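Local coordinates for protein berberine bridge enzyme-like 28 (Arabidopsis thaliana, PDB 5D79) that is a secreted, FAD-dependent oxidoreductase of the berberine bridge enzyme-like family, involved in adaptation to salt stress, at residues Y195-V208 / G237-V249. Numbering follows the deposited sequence.
Sequences YGLAADNIIDALVV and GVILSWKVKLVDV. With FAD (flavin-adenine dinucleotide), chain E.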
ATOM      1  N   TYR A 195      -1.753 -14.315   8.734  1.00 22.04           N
ATOM      2  CA  TYR A 195      -2.515 -13.373   9.540  1.00 10.76           C
ATOM      3  C   TYR A 195      -3.372 -12.412   8.733  1.00 18.38           C
ATOM      4  O   TYR A 195      -4.118 -11.631   9.309  1.00 22.51           O
ATOM      5  CB  TYR A 195      -1.572 -12.578  10.434  1.00 10.93           C
ATOM      6  CG  TYR A 195      -0.967 -13.414  11.536  1.00 12.63           C
ATOM      7  CD1 TYR A 195      -1.784 -14.070  12.452  1.00 16.94           C
ATOM      8  CD2 TYR A 195       0.414 -13.564  11.655  1.00 11.46           C
ATOM      9  CE1 TYR A 195      -1.243 -14.847  13.473  1.00 18.48           C
ATOM     10  CE2 TYR A 195       0.963 -14.340  12.670  1.00 16.09           C
ATOM     11  CZ  TYR A 195       0.129 -14.978  13.573  1.00 16.71           C
ATOM     12  OH  TYR A 195       0.647 -15.742  14.587  1.00 18.08           O
ATOM     13  N   GLY A 196      -3.287 -12.474   7.408  1.00 16.72           N
ATOM     14  CA  GLY A 196      -4.074 -11.591   6.558  1.00 12.59           C
ATOM     15  C   GLY A 196      -3.469 -10.210   6.386  1.00 14.22           C
ATOM     16  O   GLY A 196      -2.255 -10.030   6.505  1.00 16.92           O
ATOM     17  N   LEU A 197      -4.314  -9.226   6.108  1.00 13.25           N
ATOM     18  CA  LEU A 197      -3.835  -7.870   5.827  1.00 15.24           C
ATOM     19  C   LEU A 197      -3.718  -7.093   7.130  1.00 15.72           C
ATOM     20  O   LEU A 197      -4.225  -7.523   8.164  1.00 18.58           O
ATOM     21  CB  LEU A 197      -4.771  -7.135   4.848  1.00 13.48           C
ATOM     22  CG  LEU A 197      -5.151  -7.828   3.532  1.00 11.99           C
ATOM     23  CD1 LEU A 197      -6.185  -7.005   2.772  1.00 13.30           C
ATOM     24  CD2 LEU A 197      -3.925  -8.072   2.672  1.00  9.69           C
ATOM     25  N   ALA A 198      -3.051  -5.950   7.081  1.00 17.74           N
ATOM     26  CA  ALA A 198      -2.987  -5.065   8.242  1.00 17.97           C
ATOM     27  C   ALA A 198      -4.395  -4.673   8.689  1.00 14.99           C
ATOM     28  O   ALA A 198      -4.704  -4.691   9.874  1.00 17.07           O
ATOM     29  CB  ALA A 198      -2.149  -3.819   7.925  1.00 16.85           C
ATOM     30  N   ALA A 199      -5.245  -4.348   7.720  1.00 15.18           N
ATOM     31  CA  ALA A 199      -6.627  -3.956   7.983  1.00 17.05           C
ATOM     32  C   ALA A 199      -7.424  -5.074   8.647  1.00 14.61           C
ATOM     33  O   ALA A 199      -8.395  -4.821   9.364  1.00 17.02           O
ATOM     34  CB  ALA A 199      -7.306  -3.527   6.688  1.00 15.66           C
ATOM     35  N   ASP A 200      -7.011  -6.309   8.405  1.00 16.12           N
ATOM     36  CA  ASP A 200      -7.650  -7.460   9.025  1.00 15.12           C
ATOM     37  C   ASP A 200      -7.285  -7.585  10.490  1.00 15.71           C
ATOM     38  O   ASP A 200      -7.822  -8.449  11.186  1.00 15.08           O
ATOM     39  CB  ASP A 200      -7.266  -8.746   8.293  1.00 13.64           C
ATOM     40  CG  ASP A 200      -7.749  -8.767   6.858  1.00 18.66           C
ATOM     41  OD1 ASP A 200      -8.697  -8.020   6.524  1.00 20.13           O
ATOM     42  OD2 ASP A 200      -7.181  -9.534   6.064  1.00 16.98           O
ATOM     43  N   ASN A 201      -6.384  -6.716  10.955  1.00 17.07           N
ATOM     44  CA  ASN A 201      -5.814  -6.815  12.298  1.00 16.73           C
ATOM     45  C   ASN A 201      -5.896  -5.513  13.088  1.00 17.85           C
ATOM     46  O   ASN A 201      -5.011  -5.170  13.881  1.00 22.44           O
ATOM     47  CB  ASN A 201      -4.370  -7.287  12.201  1.00 16.46           C
ATOM     48  CG  ASN A 201      -4.269  -8.715  11.705  1.00 15.79           C
ATOM     49  OD1 ASN A 201      -4.293  -9.650  12.496  1.00 17.51           O
ATOM     50  ND2 ASN A 201      -4.182  -8.889  10.390  1.00 15.22           N
ATOM     51  N   ILE A 202      -6.986  -4.802  12.871  1.00 16.02           N
ATOM     52  CA  ILE A 202      -7.239  -3.542  13.548  1.00 18.08           C
ATOM     53  C   ILE A 202      -8.541  -3.639  14.335  1.00 19.24           C
ATOM     54  O   ILE A 202      -9.571  -4.057  13.806  1.00 17.69           O
ATOM     55  CB  ILE A 202      -7.287  -2.398  12.536  1.00 22.25           C
ATOM     56  CG1 ILE A 202      -5.875  -2.180  11.973  1.00 20.92           C
ATOM     57  CG2 ILE A 202      -7.869  -1.144  13.182  1.00 23.67           C
ATOM     58  CD1 ILE A 202      -5.819  -1.490  10.646  1.00 18.30           C
ATOM     59  N   ILE A 203      -8.489  -3.270  15.610  1.00 18.39           N
ATOM     60  CA  ILE A 203      -9.592  -3.557  16.514  1.00 18.44           C
ATOM     61  C   ILE A 203     -10.314  -2.316  17.052  1.00 17.09           C
ATOM     62  O   ILE A 203     -11.336  -2.430  17.719  1.00 18.91           O
ATOM     63  CB  ILE A 203      -9.091  -4.404  17.696  1.00 21.03           C
ATOM     64  CG1 ILE A 203      -7.871  -3.751  18.330  1.00 22.56           C
ATOM     65  CG2 ILE A 203      -8.741  -5.815  17.237  1.00 16.20           C
ATOM     66  CD1 ILE A 203      -7.435  -4.410  19.623  1.00 25.61           C
ATOM     67  N   ASP A 204      -9.775  -1.137  16.763  1.00 22.93           N
ATOM     68  CA  ASP A 204     -10.396   0.148  17.120  1.00 23.27           C
ATOM     69  C   ASP A 204      -9.637   1.222  16.348  1.00 23.36           C
ATOM     70  O   ASP A 204      -8.572   0.948  15.798  1.00 24.40           O
ATOM     71  CB  ASP A 204     -10.356   0.416  18.637  1.00 22.71           C
ATOM     72  CG  ASP A 204     -11.338   1.517  19.085  1.00 25.22           C
ATOM     73  OD1 ASP A 204     -11.701   2.397  18.274  1.00 27.18           O
ATOM     74  OD2 ASP A 204     -11.739   1.513  20.268  1.00 23.37           O
ATOM     75  N   ALA A 205     -10.176   2.433  16.300  1.00 25.04           N
ATOM     76  CA  ALA A 205      -9.553   3.500  15.534  1.00 19.40           C
ATOM     77  C   ALA A 205     -10.156   4.819  15.920  1.00 20.01           C
ATOM     78  O   ALA A 205     -11.250   4.866  16.454  1.00 21.76           O
ATOM     79  CB  ALA A 205      -9.730   3.261  14.042  1.00 18.39           C
ATOM     80  N   LEU A 206      -9.434   5.896  15.651  1.00 21.84           N
ATOM     81  CA  LEU A 206      -9.976   7.235  15.828  1.00 25.10           C
ATOM     82  C   LEU A 206     -10.073   7.891  14.465  1.00 22.46           C
ATOM     83  O   LEU A 206      -9.107   7.875  13.707  1.00 23.52           O
ATOM     84  CB  LEU A 206      -9.099   8.080  16.760  1.00 25.53           C
ATOM     85  CG  LEU A 206      -8.846   7.592  18.182  1.00 22.36           C
ATOM     86  CD1 LEU A 206      -7.799   8.465  18.845  1.00 23.23           C
ATOM     87  CD2 LEU A 206     -10.126   7.597  18.973  1.00 22.62           C
ATOM     88  N   VAL A 207     -11.231   8.458  14.148  1.00 21.36           N
ATOM     89  CA  VAL A 207     -11.387   9.171  12.886  1.00 23.41           C
ATOM     90  C   VAL A 207     -12.108  10.522  13.100  1.00 26.12           C
ATOM     91  O   VAL A 207     -13.008  10.637  13.932  1.00 25.39           O
ATOM     92  CB  VAL A 207     -12.141   8.280  11.845  1.00 23.55           C
ATOM     93  CG1 VAL A 207     -13.536   7.934  12.333  1.00 24.06           C
ATOM     94  CG2 VAL A 207     -12.196   8.942  10.470  1.00 24.23           C
ATOM     95  N   VAL A 208     -11.677  11.555  12.381  1.00 21.47           N
ATOM     96  CA  VAL A 208     -12.429  12.804  12.337  1.00 22.63           C
ATOM     97  C   VAL A 208     -13.339  12.788  11.113  1.00 26.39           C
ATOM     98  O   VAL A 208     -12.860  12.632   9.981  1.00 23.22           O
ATOM     99  CB  VAL A 208     -11.513  14.040  12.294  1.00 30.27           C
ATOM    100  CG1 VAL A 208     -12.318  15.315  11.983  1.00 24.58           C
ATOM    101  CG2 VAL A 208     -10.743  14.175  13.605  1.00 28.34           C
ATOM    102  N   GLY A 237     -12.912  10.207   5.797  1.00 23.98           N
ATOM    103  CA  GLY A 237     -12.558  11.117   6.873  1.00 19.17           C
ATOM    104  C   GLY A 237     -11.066  11.312   7.056  1.00 23.09           C
ATOM    105  O   GLY A 237     -10.279  11.007   6.161  1.00 20.99           O
ATOM    106  N   VAL A 238     -10.674  11.846   8.211  1.00 24.66           N
ATOM    107  CA  VAL A 238      -9.267  11.868   8.588  1.00 24.26           C
ATOM    108  C   VAL A 238      -9.033  10.919   9.745  1.00 23.07           C
ATOM    109  O   VAL A 238      -9.391  11.216  10.884  1.00 25.51           O
ATOM    110  CB  VAL A 238      -8.771  13.265   8.994  1.00 24.25           C
ATOM    111  CG1 VAL A 238      -7.259  13.220   9.240  1.00 20.64           C
ATOM    112  CG2 VAL A 238      -9.103  14.283   7.919  1.00 24.72           C
ATOM    113  N   ILE A 239      -8.421   9.779   9.442  1.00 19.40           N
ATOM    114  CA  ILE A 239      -8.134   8.776  10.452  1.00 24.41           C
ATOM    115  C   ILE A 239      -6.943   9.243  11.287  1.00 29.58           C
ATOM    116  O   ILE A 239      -5.869   9.533  10.749  1.00 29.22           O
ATOM    117  CB  ILE A 239      -7.848   7.392   9.818  1.00 19.40           C
ATOM    118  CG1 ILE A 239      -8.918   7.070   8.775  1.00 17.35           C
ATOM    119  CG2 ILE A 239      -7.825   6.313  10.887  1.00 18.54           C
ATOM    120  CD1 ILE A 239      -8.540   5.988   7.817  1.00 16.20           C
ATOM    121  N   LEU A 240      -7.147   9.328  12.603  1.00 28.33           N
ATOM    122  CA  LEU A 240      -6.149   9.879  13.498  1.00 25.84           C
ATOM    123  C   LEU A 240      -5.232   8.806  14.068  1.00 25.53           C
ATOM    124  O   LEU A 240      -4.032   9.049  14.292  1.00 21.80           O
ATOM    125  CB  LEU A 240      -6.826  10.637  14.635  1.00 21.07           C
ATOM    126  CG  LEU A 240      -7.552  11.931  14.271  1.00 27.50           C
ATOM    127  CD1 LEU A 240      -8.145  12.534  15.528  1.00 30.94           C
ATOM    128  CD2 LEU A 240      -6.629  12.921  13.566  1.00 27.85           C
ATOM    129  N   SER A 241      -5.794   7.619  14.294  1.00 20.85           N
ATOM    130  CA  SER A 241      -5.048   6.573  14.976  1.00 21.50           C
ATOM    131  C   SER A 241      -5.628   5.182  14.707  1.00 23.39           C
ATOM    132  O   SER A 241      -6.823   5.041  14.449  1.00 27.18           O
ATOM    133  CB  SER A 241      -5.024   6.872  16.475  1.00 19.44           C
ATOM    134  OG  SER A 241      -3.971   6.182  17.104  1.00 22.81           O
ATOM    135  N   TRP A 242      -4.768   4.166  14.738  1.00 23.12           N
ATOM    136  CA  TRP A 242      -5.202   2.770  14.643  1.00 22.00           C
ATOM    137  C   TRP A 242      -4.973   2.089  15.979  1.00 22.16           C
ATOM    138  O   TRP A 242      -3.947   2.327  16.621  1.00 22.14           O
ATOM    139  CB  TRP A 242      -4.431   1.980  13.576  1.00 17.73           C
ATOM    140  CG  TRP A 242      -4.484   2.477  12.174  1.00 17.54           C
ATOM    141  CD1 TRP A 242      -3.442   2.971  11.447  1.00 19.39           C
ATOM    142  CD2 TRP A 242      -5.621   2.486  11.302  1.00 19.19           C
ATOM    143  NE1 TRP A 242      -3.863   3.314  10.182  1.00 17.72           N
ATOM    144  CE2 TRP A 242      -5.195   3.022  10.066  1.00 19.79           C
ATOM    145  CE3 TRP A 242      -6.963   2.111  11.452  1.00 19.22           C
ATOM    146  CZ2 TRP A 242      -6.060   3.185   8.981  1.00 17.69           C
ATOM    147  CZ3 TRP A 242      -7.822   2.278  10.375  1.00 17.19           C
ATOM    148  CH2 TRP A 242      -7.365   2.815   9.155  1.00 16.50           C
ATOM    149  N   LYS A 243      -5.900   1.230  16.393  1.00 22.53           N
ATOM    150  CA  LYS A 243      -5.601   0.309  17.490  1.00 24.24           C
ATOM    151  C   LYS A 243      -5.330  -1.059  16.895  1.00 20.39           C
ATOM    152  O   LYS A 243      -6.240  -1.720  16.406  1.00 19.71           O
ATOM    153  CB  LYS A 243      -6.730   0.234  18.529  1.00 22.71           C
ATOM    154  CG  LYS A 243      -6.288  -0.496  19.804  1.00 21.27           C
ATOM    155  CD  LYS A 243      -7.327  -0.440  20.908  1.00 21.57           C
ATOM    156  CE  LYS A 243      -6.876  -1.272  22.101  1.00 23.01           C
ATOM    157  NZ  LYS A 243      -7.636  -0.923  23.344  1.00 24.50           N
ATOM    158  N   VAL A 244      -4.061  -1.459  16.918  1.00 21.16           N
ATOM    159  CA  VAL A 244      -3.639  -2.702  16.288  1.00 19.37           C
ATOM    160  C   VAL A 244      -3.701  -3.899  17.235  1.00 21.74           C
ATOM    161  O   VAL A 244      -3.620  -3.766  18.457  1.00 16.35           O
ATOM    162  CB  VAL A 244      -2.194  -2.586  15.707  1.00 15.08           C
ATOM    163  CG1 VAL A 244      -2.127  -1.487  14.669  1.00 17.60           C
ATOM    164  CG2 VAL A 244      -1.173  -2.346  16.807  1.00 16.45           C
ATOM    165  N   LYS A 245      -3.878  -5.074  16.643  1.00 22.64           N
ATOM    166  CA  LYS A 245      -3.741  -6.328  17.357  1.00 21.31           C
ATOM    167  C   LYS A 245      -2.406  -6.957  16.955  1.00 19.97           C
ATOM    168  O   LYS A 245      -2.174  -7.241  15.783  1.00 24.25           O
ATOM    169  CB  LYS A 245      -4.914  -7.263  17.038  1.00 21.71           C
ATOM    170  CG  LYS A 245      -4.997  -8.474  17.932  1.00 23.23           C
ATOM    171  CD  LYS A 245      -5.133  -8.045  19.381  1.00 24.99           C
ATOM    172  CE  LYS A 245      -4.626  -9.116  20.315  1.00 25.84           C
ATOM    173  NZ  LYS A 245      -4.817  -8.710  21.724  1.00 28.91           N
ATOM    174  N   LEU A 246      -1.519  -7.151  17.924  1.00 19.52           N
ATOM    175  CA  LEU A 246      -0.213  -7.756  17.656  1.00 21.07           C
ATOM    176  C   LEU A 246      -0.325  -9.279  17.543  1.00 21.05           C
ATOM    177  O   LEU A 246      -1.065  -9.907  18.290  1.00 23.00           O
ATOM    178  CB  LEU A 246       0.788  -7.368  18.747  1.00 20.17           C
ATOM    179  CG  LEU A 246       1.033  -5.857  18.922  1.00 20.73           C
ATOM    180  CD1 LEU A 246       2.017  -5.558  20.056  1.00 19.92           C
ATOM    181  CD2 LEU A 246       1.482  -5.185  17.613  1.00 19.80           C
ATOM    182  N   VAL A 247       0.403  -9.866  16.597  1.00 19.18           N
ATOM    183  CA  VAL A 247       0.272 -11.288  16.310  1.00 17.04           C
ATOM    184  C   VAL A 247       1.525 -12.019  16.744  1.00 18.73           C
ATOM    185  O   VAL A 247       2.589 -11.423  16.880  1.00 18.48           O
ATOM    186  CB  VAL A 247      -0.006 -11.552  14.813  1.00 12.99           C
ATOM    187  CG1 VAL A 247      -1.343 -10.926  14.407  1.00 12.84           C
ATOM    188  CG2 VAL A 247       1.124 -11.031  13.953  1.00 12.39           C
ATOM    189  N   ASP A 248       1.399 -13.318  16.971  1.00 20.33           N
ATOM    190  CA  ASP A 248       2.488 -14.073  17.566  1.00 21.29           C
ATOM    191  C   ASP A 248       3.417 -14.613  16.504  1.00 14.33           C
ATOM    192  O   ASP A 248       2.990 -15.045  15.442  1.00 16.60           O
ATOM    193  CB  ASP A 248       1.954 -15.220  18.428  1.00 22.54           C
ATOM    194  CG  ASP A 248       0.988 -14.749  19.500  1.00 24.44           C
ATOM    195  OD1 ASP A 248       1.428 -14.077  20.447  1.00 23.89           O
ATOM    196  OD2 ASP A 248      -0.217 -15.061  19.404  1.00 31.82           O
ATOM    197  N   VAL A 249       4.701 -14.565  16.808  1.00 14.55           N
ATOM    198  CA  VAL A 249       5.711 -15.160  15.968  1.00 14.68           C
ATOM    199  C   VAL A 249       6.699 -15.839  16.875  1.00 17.82           C
ATOM    200  O   VAL A 249       6.904 -15.418  18.013  1.00 19.55           O
ATOM    201  CB  VAL A 249       6.462 -14.118  15.066  1.00 19.07           C
ATOM    202  CG1 VAL A 249       5.590 -13.649  13.913  1.00 19.14           C
ATOM    203  CG2 VAL A 249       6.967 -12.937  15.872  1.00 13.87           C
TER
HETATM  204  PA  FAD E 603      -0.153   8.596   1.351  1.00 19.33           P
HETATM  205  O1A FAD E 603       0.128   9.192  -0.005  1.00 16.53           O
HETATM  206  O2A FAD E 603       0.216   9.521   2.487  1.00 22.48           O
HETATM  207  O5B FAD E 603      -1.701   8.138   1.429  1.00 21.27           O
HETATM  208  C5B FAD E 603      -2.307   7.407   0.373  1.00 21.66           C
HETATM  209  C4B FAD E 603      -3.835   7.554   0.352  1.00 19.79           C
HETATM  210  O4B FAD E 603      -4.342   7.351   1.659  1.00 17.36           O
HETATM  211  C3B FAD E 603      -4.251   8.949  -0.091  1.00 21.02           C
HETATM  212  O3B FAD E 603      -5.435   8.909  -0.859  1.00 17.24           O
HETATM  213  C2B FAD E 603      -4.476   9.670   1.226  1.00 24.69           C
HETATM  214  O2B FAD E 603      -5.417  10.722   1.116  1.00 24.27           O
HETATM  215  C1B FAD E 603      -4.918   8.546   2.159  1.00 18.46           C
HETATM  216  N9A FAD E 603      -4.550   8.746   3.578  1.00 16.91           N
HETATM  217  C8A FAD E 603      -3.299   8.771   4.152  1.00 16.45           C
HETATM  218  N7A FAD E 603      -3.444   8.963   5.489  1.00 16.40           N
HETATM  219  C5A FAD E 603      -4.764   9.058   5.778  1.00 17.79           C
HETATM  220  C6A FAD E 603      -5.475   9.253   6.962  1.00 18.31           C
HETATM  221  N6A FAD E 603      -4.877   9.147   8.142  1.00 17.68           N
HETATM  222  N1A FAD E 603      -6.855   9.304   6.929  1.00 19.49           N
HETATM  223  C2A FAD E 603      -7.526   9.154   5.735  1.00 15.59           C
HETATM  224  N3A FAD E 603      -6.815   8.965   4.566  1.00 17.51           N
HETATM  225  C4A FAD E 603      -5.462   8.916   4.584  1.00 18.39           C
HETATM  226  N1  FAD E 603       1.392  -1.703  -0.410  1.00 18.24           N
HETATM  227  C2  FAD E 603       1.239  -3.028  -0.039  1.00 23.95           C
HETATM  228  O2  FAD E 603       0.241  -3.390   0.595  1.00 15.93           O
HETATM  229  N3  FAD E 603       2.229  -3.947  -0.367  1.00 28.03           N
HETATM  230  C4  FAD E 603       3.364  -3.563  -1.063  1.00 25.29           C
HETATM  231  O4  FAD E 603       4.271  -4.379  -1.235  1.00 24.15           O
HETATM  232  C4X FAD E 603       3.524  -2.222  -1.416  1.00 22.61           C
HETATM  233  N5  FAD E 603       4.702  -1.772  -1.992  1.00 19.88           N
HETATM  234  C5X FAD E 603       4.958  -0.410  -2.047  1.00 19.29           C
HETATM  235  C6  FAD E 603       6.219   0.077  -2.384  1.00 19.06           C
HETATM  236  C7  FAD E 603       6.459   1.452  -2.442  1.00 20.95           C
HETATM  237  C7M FAD E 603       7.817   1.963  -2.817  1.00 20.66           C
HETATM  238  C8  FAD E 603       5.443   2.353  -2.117  1.00 21.00           C
HETATM  239  C8M FAD E 603       5.665   3.835  -2.196  1.00 16.28           C
HETATM  240  C9  FAD E 603       4.183   1.868  -1.784  1.00 23.36           C
HETATM  241  C9A FAD E 603       3.923   0.494  -1.797  1.00 22.54           C
HETATM  242  N10 FAD E 603       2.660   0.006  -1.500  1.00 17.20           N
HETATM  243  C10 FAD E 603       2.539  -1.295  -1.054  1.00 16.46           C
HETATM  244  C1' FAD E 603       1.460   0.899  -1.583  1.00 11.40           C
HETATM  245  C2' FAD E 603       1.141   1.612  -0.283  1.00 14.78           C
HETATM  246  O2' FAD E 603       0.733   0.662   0.677  1.00 20.14           O
HETATM  247  C3' FAD E 603       0.036   2.622  -0.571  1.00 15.36           C
HETATM  248  O3' FAD E 603       0.552   3.608  -1.439  1.00 19.46           O
HETATM  249  C4' FAD E 603      -0.435   3.325   0.678  1.00 12.97           C
HETATM  250  O4' FAD E 603      -1.736   3.815   0.484  1.00 14.89           O
HETATM  251  C5' FAD E 603       0.445   4.527   0.938  1.00 13.28           C
HETATM  252  O5' FAD E 603       0.229   4.969   2.258  1.00 15.51           O
HETATM  253  P   FAD E 603       0.993   6.298   2.726  1.00 18.14           P
HETATM  254  O1P FAD E 603       0.429   6.779   4.036  1.00 15.08           O
HETATM  255  O2P FAD E 603       2.479   6.059   2.826  1.00 13.22           O
HETATM  256  O3P FAD E 603       0.697   7.230   1.442  1.00 22.20           O
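Val247 sits squarely on one face of the Tyr195 ring, its CB 3.5 Å from the ring centroid and 6° off the normal, with CG1 and CG2 spread over the CD1 and CD2 sides. At the ring's edge the hydroxyl donates to the backbone carbonyl of Asp248, OH to O 2.6 Å, in the carbonyl plane and on a lone pair. Replacing Tyr195 with an alanine is likely to take the ring away from Val247 and leave that carbonyl without its phenolic donor. The indole of Trp242 lies between two isoleucines: Ile202 CD1 over one face, 4.2 Å from the six-membered ring's centroid, and Ile239 CG2 over the opposite one, and the indole NE1 is hydrogen-bonded to Val179 O.

Strands 202-208 and 238-245 pair antiparallel in the FAD-binding PCMH-type domain, and a classic beta bulge shifts their register by one where Leu240 and Ser241 both face Leu206. Leu206 O takes a 2.7 Å bond from Leu240 N and a weak one from Ser241 N. Just before the bulge, Ile239 turns its backbone to the adenine, its N donating to FAD N1A at 3.0 Å and its O accepting from N6A at 2.8 Å. Just ahead of strand 202-208, the Asn201 amide ties down the preceding turn: ND2 reaches Tyr195 O at 2.9 Å and Leu197 O at 2.6 Å, both acceptors close to the amide plane. CG anti to the carbonyl carbon (chi1 -67°) points ND2 back into the turn and lays OD1 against Val247 CG1.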